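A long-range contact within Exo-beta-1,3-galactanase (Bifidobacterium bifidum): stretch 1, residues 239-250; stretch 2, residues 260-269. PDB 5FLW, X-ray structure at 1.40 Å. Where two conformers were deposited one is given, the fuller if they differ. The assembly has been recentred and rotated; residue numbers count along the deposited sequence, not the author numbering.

Stretch 1 239-250: KTYDSQVDIVVP
Stretch 2 260-269: HFLFIGDRWQ

Residues 239-242 form a left-handed turn, four successive residues with phi 51 to 58° and psi 40 to 54°, closed by a weak Ser243 N to Lys239 O hydrogen bond of 3.2 Å. It presents two carbonyls to Arg267, whose extended side chain (m, t, t, chi4 159°) reaches them through Arg267 NH2 to Tyr241 O and Arg267 NE to Asp242 O, both 2.9 Å. Asp242 OD2 lies over one guanidinium face, a long salt bridge 3.9 Å from Arg267 NE, involving charge alone.

The antiparallel pairing of strand 244-250 with strand 261-266 is broken by a beta bulge: the register slips by one residue between Val245, opposite Gly265 (CA-CA 4.2 Å), and Ile247, opposite Ile264 (CA-CA 5.5 Å). Inserted Asp246 (phi/psi -113/-48°, chi1 t) departs from the extended values around it, and Ile264 O accepts from Asp246 N at 2.9 Å and Ile247 N at 3.1 Å.

Beyond the bulge the ladder is regular. Ile264 N donates to Ile247 O at 3.0 Å, nearly linear at 178°. Val249 N to Leu262 O and Leu262 N to Val249 O are each 2.9 Å. Before it, Gln244 N to Asp266 O and Asp266 N to Gln244 O are also 2.9 Å each. The strand axes approach to 4.3 Å, with 137° between their N-to-C directions.

Apart from Val245 and Gly265, whose sides diverge, paired residues share faces. Val248 (t), Pro250, Phe261 and Phe263 occupy one. Phe263 (chi1 165°, chi2 -85°) has the largest area covered by the other stretch, 84 Å²; its CE2 is 3.6 Å from Val245 CG2 (chi1 p), its CZ 3.7 Å from Thr240 CG2, and Ser243 OG meets its ring edge, 3.6 Å from CZ. Phe261 (m, chi2 87°) packs CE2 3.6 Å from Pro250 CB. Gln244, Ile247, Val249, Leu262, Ile264 and Asp266 occupy the other: Ile247 CG2 (t, t) lies 3.9 Å from Ile264 CB (m, t), and Val249 CG2 (m) 3.9 Å from Leu262 CB (t, p). Apolar groups suit this largely buried ladder.

Gly265 fits because an ideal CB would clash with Ser243 OG at 2.5 Å. Ser243 OG (chi1 p) donates to Thr240 O at 2.8 Å.

Elsewhere along the contact, extended Gln244 (t, t, chi3 26°) places OE1 2.8 Å from Trp268 NE1, which donates to it near the indole plane (Trp268 chi1 m, chi2 111°).

Asp246 OD1 and Asp266 OD2 (Asp266 chi1 m) are like charges 3.5 Å apart; water 1 O lies 2.7 Å from Asp266 OD2 and 3.1 Å from Gln244 O. Altogether 855 Å² is buried.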

ATOM      1  N   LYS A 239     -10.328   3.862  15.979  1.00 20.57           N
ATOM      2  CA  LYS A 239      -8.949   3.882  15.463  1.00 16.68           C
ATOM      3  C   LYS A 239      -8.770   2.912  14.289  1.00 17.86           C
ATOM      4  O   LYS A 239      -7.753   2.228  14.183  1.00 16.30           O
ATOM      5  CB  LYS A 239      -7.903   3.599  16.554  1.00 17.50           C
ATOM      6  CG  LYS A 239      -7.977   4.408  17.827  1.00 22.12           C
ATOM      7  CD  LYS A 239      -7.771   5.869  17.602  1.00 30.80           C
ATOM      8  CE  LYS A 239      -7.731   6.584  18.966  1.00 43.89           C
ATOM      9  NZ  LYS A 239      -7.929   8.087  18.880  1.00 54.65           N
ATOM     10  N   THR A 240      -9.771   2.852  13.396  1.00 16.06           N
ATOM     11  CA  THR A 240      -9.732   1.951  12.236  1.00 14.78           C
ATOM     12  C   THR A 240      -9.562   0.501  12.702  1.00 17.23           C
ATOM     13  O   THR A 240      -8.765  -0.270  12.155  1.00 15.20           O
ATOM     14  CB  THR A 240      -8.643   2.361  11.230  1.00 14.25           C
ATOM     15  OG1 THR A 240      -8.571   3.791  11.151  1.00 17.10           O
ATOM     16  CG2 THR A 240      -8.968   1.835   9.841  1.00 16.10           C
ATOM     17  N   TYR A 241     -10.260   0.156  13.785  1.00 16.82           N
ATOM     18  CA  TYR A 241     -10.113  -1.155  14.438  1.00 17.90           C
ATOM     19  C   TYR A 241      -8.661  -1.419  14.849  1.00 16.42           C
ATOM     20  O   TYR A 241      -8.101  -2.507  14.637  1.00 15.56           O
ATOM     21  CB  TYR A 241     -10.762  -2.283  13.633  1.00 18.05           C
ATOM     22  CG  TYR A 241     -12.243  -2.036  13.586  1.00 16.96           C
ATOM     23  CD1 TYR A 241     -12.993  -2.104  14.748  1.00 18.64           C
ATOM     24  CD2 TYR A 241     -12.879  -1.649  12.403  1.00 20.99           C
ATOM     25  CE1 TYR A 241     -14.349  -1.847  14.743  1.00 20.38           C
ATOM     26  CE2 TYR A 241     -14.238  -1.391  12.375  1.00 17.61           C
ATOM     27  CZ  TYR A 241     -14.974  -1.484  13.558  1.00 21.79           C
ATOM     28  OH  TYR A 241     -16.350  -1.246  13.599  1.00 24.96           O
ATOM     29  N   ASP A 242      -8.060  -0.382  15.449  1.00 15.65           N
ATOM     30  CA  ASP A 242      -6.682  -0.403  15.932  1.00 15.16           C
ATOM     31  C   ASP A 242      -5.714  -0.895  14.853  1.00 15.49           C
ATOM     32  O   ASP A 242      -4.969  -1.862  15.033  1.00 15.73           O
ATOM     33  CB  ASP A 242      -6.545  -1.188  17.243  1.00 15.60           C
ATOM     34  CG  ASP A 242      -5.155  -1.054  17.865  1.00 18.50           C
ATOM     35  OD1 ASP A 242      -4.449  -0.064  17.578  1.00 18.21           O
ATOM     36  OD2 ASP A 242      -4.775  -1.955  18.651  1.00 19.70           O
ATOM     37  N   SER A 243      -5.769  -0.239  13.691  1.00 16.04           N
ATOM     38  CA  SER A 243      -4.874  -0.573  12.594  1.00 14.17           C
ATOM     39  C   SER A 243      -4.573   0.692  11.808  1.00 14.00           C
ATOM     40  O   SER A 243      -5.177   1.747  12.030  1.00 15.01           O
ATOM     41  CB  SER A 243      -5.468  -1.659  11.666  1.00 14.19           C
ATOM     42  OG  SER A 243      -6.464  -1.134  10.790  1.00 15.07           O
ATOM     43  N   GLN A 244      -3.645   0.565  10.864  1.00 13.02           N
ATOM     44  CA  GLN A 244      -3.326   1.622   9.912  1.00 12.73           C
ATOM     45  C   GLN A 244      -3.632   1.095   8.513  1.00 14.08           C
ATOM     46  O   GLN A 244      -3.033   0.099   8.084  1.00 13.27           O
ATOM     47  CB  GLN A 244      -1.845   2.020   9.997  1.00 11.51           C
ATOM     48  CG  GLN A 244      -1.510   3.170   9.020  1.00 12.68           C
ATOM     49  CD  GLN A 244      -0.033   3.545   8.992  1.00 11.89           C
ATOM     50  OE1 GLN A 244       0.828   2.715   9.286  1.00 14.00           O
ATOM     51  NE2 GLN A 244       0.264   4.811   8.648  1.00 13.57           N
ATOM     52  N   VAL A 245      -4.564   1.761   7.805  1.00 11.89           N
ATOM     53  CA  VAL A 245      -4.947   1.302   6.469  1.00 14.25           C
ATOM     54  C   VAL A 245      -3.696   1.081   5.629  1.00 15.04           C
ATOM     55  O   VAL A 245      -2.754   1.886   5.631  1.00 11.39           O
ATOM     56  CB  VAL A 245      -5.938   2.259   5.773  1.00 13.50           C
ATOM     57  CG1 VAL A 245      -5.320   3.641   5.526  1.00 12.29           C
ATOM     58  CG2 VAL A 245      -6.415   1.662   4.444  1.00 12.27           C
ATOM     59  N   ASP A 246      -3.671  -0.052   4.947  1.00 11.78           N
ATOM     60  CA  ASP A 246      -2.604  -0.331   4.007  1.00 12.59           C
ATOM     61  C   ASP A 246      -3.101  -0.379   2.580  1.00 13.79           C
ATOM     62  O   ASP A 246      -2.486   0.219   1.694  1.00 13.21           O
ATOM     63  CB  ASP A 246      -1.921  -1.660   4.313  1.00 13.26           C
ATOM     64  CG  ASP A 246      -0.868  -1.967   3.293  1.00 13.47           C
ATOM     65  OD1 ASP A 246       0.215  -1.354   3.413  1.00 11.23           O
ATOM     66  OD2 ASP A 246      -1.159  -2.748   2.342  1.00 13.02           O
ATOM     67  N   ILE A 247      -4.194  -1.101   2.339  1.00 13.09           N
ATOM     68  CA  ILE A 247      -4.696  -1.285   0.981  1.00 14.43           C
ATOM     69  C   ILE A 247      -6.176  -1.639   1.040  1.00 14.99           C
ATOM     70  O   ILE A 247      -6.645  -2.260   2.001  1.00 14.54           O
ATOM     71  CB  ILE A 247      -3.857  -2.347   0.225  1.00 14.13           C
ATOM     72  CG1 ILE A 247      -4.149  -2.309  -1.284  1.00 14.65           C
ATOM     73  CG2 ILE A 247      -4.034  -3.752   0.854  1.00 14.67           C
ATOM     74  CD1 ILE A 247      -3.063  -2.964  -2.116  1.00 16.32           C
ATOM     75  N   VAL A 248      -6.919  -1.202   0.019  1.00 13.90           N
ATOM     76  CA  VAL A 248      -8.274  -1.652  -0.285  1.00 14.90           C
ATOM     77  C   VAL A 248      -8.224  -2.209  -1.713  1.00 15.98           C
ATOM     78  O   VAL A 248      -7.651  -1.566  -2.608  1.00 15.95           O
ATOM     79  CB  VAL A 248      -9.287  -0.489  -0.160  1.00 15.81           C
ATOM     80  CG1 VAL A 248     -10.686  -0.914  -0.624  1.00 14.80           C
ATOM     81  CG2 VAL A 248      -9.324   0.068   1.258  1.00 13.52           C
ATOM     82  N   VAL A 249      -8.763  -3.415  -1.917  1.00 15.04           N
ATOM     83  CA  VAL A 249      -8.818  -3.993  -3.266  1.00 17.18           C
ATOM     84  C   VAL A 249     -10.234  -4.377  -3.673  1.00 19.50           C
ATOM     85  O   VAL A 249     -11.014  -4.843  -2.835  1.00 17.41           O
ATOM     86  CB  VAL A 249      -7.843  -5.173  -3.471  1.00 22.42           C
ATOM     87  CG1 VAL A 249      -6.384  -4.692  -3.428  1.00 15.55           C
ATOM     88  CG2 VAL A 249      -8.145  -6.296  -2.486  1.00 18.70           C
ATOM     89  N   PRO A 250     -10.602  -4.185  -4.942  1.00 18.45           N
ATOM     90  CA  PRO A 250     -11.840  -4.779  -5.463  1.00 19.08           C
ATOM     91  C   PRO A 250     -11.645  -6.279  -5.706  1.00 24.08           C
ATOM     92  O   PRO A 250     -10.579  -6.732  -6.141  1.00 19.75           O
ATOM     93  CB  PRO A 250     -12.061  -4.020  -6.781  1.00 18.34           C
ATOM     94  CG  PRO A 250     -10.676  -3.606  -7.231  1.00 22.65           C
ATOM     95  CD  PRO A 250      -9.828  -3.459  -5.973  1.00 18.72           C
ATOM     96  N   HIS A 260     -17.726  -5.996  -4.163  1.00 22.88           N
ATOM     97  CA  HIS A 260     -17.046  -6.510  -2.979  1.00 21.89           C
ATOM     98  C   HIS A 260     -15.623  -5.979  -2.928  1.00 21.54           C
ATOM     99  O   HIS A 260     -14.917  -5.941  -3.939  1.00 20.53           O
ATOM    100  CB  HIS A 260     -17.020  -8.037  -2.918  1.00 24.02           C
ATOM    101  CG  HIS A 260     -18.390  -8.656  -3.093  1.00 24.72           C
ATOM    102  ND1 HIS A 260     -18.920  -8.958  -4.339  1.00 31.04           N
ATOM    103  CD2 HIS A 260     -19.328  -8.989  -2.178  1.00 35.72           C
ATOM    104  CE1 HIS A 260     -20.120  -9.456  -4.168  1.00 32.78           C
ATOM    105  NE2 HIS A 260     -20.383  -9.481  -2.875  1.00 43.82           N
ATOM    106  N   PHE A 261     -15.213  -5.568  -1.737  1.00 22.37           N
ATOM    107  CA  PHE A 261     -13.909  -4.958  -1.513  1.00 19.84           C
ATOM    108  C   PHE A 261     -13.335  -5.529  -0.228  1.00 18.50           C
ATOM    109  O   PHE A 261     -14.076  -5.837   0.720  1.00 19.90           O
ATOM    110  CB  PHE A 261     -14.019  -3.426  -1.423  1.00 19.30           C
ATOM    111  CG  PHE A 261     -14.533  -2.781  -2.683  1.00 22.98           C
ATOM    112  CD1 PHE A 261     -15.907  -2.631  -2.900  1.00 22.14           C
ATOM    113  CD2 PHE A 261     -13.647  -2.335  -3.655  1.00 20.88           C
ATOM    114  CE1 PHE A 261     -16.380  -2.042  -4.071  1.00 23.60           C
ATOM    115  CE2 PHE A 261     -14.103  -1.749  -4.818  1.00 22.44           C
ATOM    116  CZ  PHE A 261     -15.473  -1.598  -5.037  1.00 23.91           C
ATOM    117  N   LEU A 262     -12.009  -5.657  -0.212  1.00 16.83           N
ATOM    118  CA  LEU A 262     -11.252  -6.128   0.940  1.00 18.42           C
ATOM    119  C   LEU A 262     -10.387  -4.988   1.471  1.00 14.69           C
ATOM    120  O   LEU A 262      -9.719  -4.300   0.690  1.00 15.94           O
ATOM    121  CB  LEU A 262     -10.356  -7.314   0.558  1.00 17.76           C
ATOM    122  CG  LEU A 262      -9.709  -8.034   1.735  1.00 19.54           C
ATOM    123  CD1 LEU A 262     -10.755  -8.765   2.561  1.00 18.57           C
ATOM    124  CD2 LEU A 262      -8.605  -8.971   1.229  1.00 17.41           C
ATOM    125  N   PHE A 263     -10.453  -4.769   2.789  1.00 14.20           N
ATOM    126  CA  PHE A 263      -9.583  -3.853   3.525  1.00 14.76           C
ATOM    127  C   PHE A 263      -8.510  -4.672   4.250  1.00 12.88           C
ATOM    128  O   PHE A 263      -8.836  -5.636   4.949  1.00 13.19           O
ATOM    129  CB  PHE A 263     -10.419  -3.079   4.564  1.00 14.32           C
ATOM    130  CG  PHE A 263      -9.603  -2.368   5.644  1.00 17.34           C
ATOM    131  CD1 PHE A 263      -9.180  -3.051   6.810  1.00 15.73           C
ATOM    132  CD2 PHE A 263      -9.288  -1.007   5.516  1.00 15.57           C
ATOM    133  CE1 PHE A 263      -8.432  -2.389   7.788  1.00 14.95           C
ATOM    134  CE2 PHE A 263      -8.552  -0.343   6.498  1.00 15.14           C
ATOM    135  CZ  PHE A 263      -8.114  -1.045   7.634  1.00 15.17           C
ATOM    136  N   ILE A 264      -7.241  -4.258   4.116  1.00 13.40           N
ATOM    137  CA  ILE A 264      -6.149  -4.761   4.943  1.00 11.60           C
ATOM    138  C   ILE A 264      -5.469  -3.565   5.615  1.00 11.52           C
ATOM    139  O   ILE A 264      -5.139  -2.576   4.946  1.00 12.82           O
ATOM    140  CB  ILE A 264      -5.161  -5.630   4.136  1.00 14.89           C
ATOM    141  CG1 ILE A 264      -5.847  -6.957   3.754  1.00 16.13           C
ATOM    142  CG2 ILE A 264      -3.869  -5.872   4.941  1.00 12.61           C
ATOM    143  CD1 ILE A 264      -5.085  -7.823   2.784  1.00 14.12           C
ATOM    144  N   GLY A 265      -5.316  -3.651   6.946  1.00 12.87           N
ATOM    145  CA  GLY A 265      -4.560  -2.675   7.699  1.00 11.78           C
ATOM    146  C   GLY A 265      -3.495  -3.373   8.527  1.00 13.70           C
ATOM    147  O   GLY A 265      -3.603  -4.552   8.843  1.00 13.93           O
ATOM    148  N   ASP A 266      -2.439  -2.626   8.853  1.00 13.66           N
ATOM    149  CA  ASP A 266      -1.329  -3.133   9.657  1.00 12.03           C
ATOM    150  C   ASP A 266      -1.519  -2.771  11.128  1.00 10.58           C
ATOM    151  O   ASP A 266      -1.857  -1.631  11.448  1.00 12.19           O
ATOM    152  CB  ASP A 266       0.010  -2.553   9.178  1.00 11.88           C
ATOM    153  CG  ASP A 266       0.406  -3.059   7.805  1.00 11.89           C
ATOM    154  OD1 ASP A 266       0.773  -4.237   7.694  1.00 12.35           O
ATOM    155  OD2 ASP A 266       0.329  -2.289   6.830  1.00 14.71           O
ATOM    156  N   ARG A 267      -1.253  -3.745  12.019  1.00 13.17           N
ATOM    157  CA  ARG A 267      -1.107  -3.530  13.478  1.00 12.14           C
ATOM    158  C   ARG A 267       0.381  -3.576  13.812  1.00 12.45           C
ATOM    159  O   ARG A 267       0.906  -4.616  14.218  1.00 13.94           O
ATOM    160  CB  ARG A 267      -1.819  -4.616  14.277  1.00 12.63           C
ATOM    161  CG  ARG A 267      -3.227  -4.320  14.522  1.00 18.68           C
ATOM    162  CD  ARG A 267      -3.833  -5.054  15.718  1.00 18.66           C
ATOM    163  NE  ARG A 267      -5.208  -4.611  15.761  1.00 17.27           N
ATOM    164  CZ  ARG A 267      -6.199  -5.256  16.351  1.00 15.14           C
ATOM    165  NH1 ARG A 267      -5.981  -6.409  16.987  1.00 15.35           N
ATOM    166  NH2 ARG A 267      -7.413  -4.722  16.295  1.00 16.47           N
ATOM    167  N   TRP A 268       1.048  -2.431  13.649  1.00 13.50           N
ATOM    168  CA  TRP A 268       2.495  -2.366  13.785  1.00 13.79           C
ATOM    169  C   TRP A 268       2.914  -2.586  15.230  1.00 16.46           C
ATOM    170  O   TRP A 268       2.403  -1.933  16.152  1.00 17.28           O
ATOM    171  CB  TRP A 268       2.992  -1.006  13.306  1.00 14.89           C
ATOM    172  CG  TRP A 268       2.735  -0.726  11.874  1.00 13.17           C
ATOM    173  CD1 TRP A 268       1.857   0.200  11.347  1.00 15.13           C
ATOM    174  CD2 TRP A 268       3.388  -1.346  10.753  1.00 12.84           C
ATOM    175  NE1 TRP A 268       1.922   0.181   9.965  1.00 13.98           N
ATOM    176  CE2 TRP A 268       2.866  -0.746   9.577  1.00 15.82           C
ATOM    177  CE3 TRP A 268       4.387  -2.326  10.626  1.00 12.04           C
ATOM    178  CZ2 TRP A 268       3.315  -1.115   8.286  1.00 13.63           C
ATOM    179  CZ3 TRP A 268       4.817  -2.683   9.355  1.00 11.30           C
ATOM    180  CH2 TRP A 268       4.299  -2.078   8.209  1.00 11.45           C
ATOM    181  N   GLN A 269       3.868  -3.481  15.424  0.52 14.39           N
ATOM    182  CA  GLN A 269       4.407  -3.793  16.747  0.52 16.85           C
ATOM    183  C   GLN A 269       5.843  -3.277  16.795  0.52 14.85           C
ATOM    184  O   GLN A 269       6.767  -3.921  16.295  0.52 13.78           O
ATOM    185  CB  GLN A 269       4.311  -5.295  17.005  0.52 15.95           C
ATOM    186  CG  GLN A 269       2.858  -5.783  17.072  0.52 12.94           C
ATOM    187  CD  GLN A 269       2.159  -5.353  18.355  0.52 16.44           C
ATOM    188  OE1 GLN A 269       1.607  -4.259  18.446  0.52 19.51           O
ATOM    189  NE2 GLN A 269       2.191  -6.218  19.358  0.52 31.73           N
TER
HETATM  190  O   HOH W   1      -0.248   0.335   6.827  1.00 12.35           O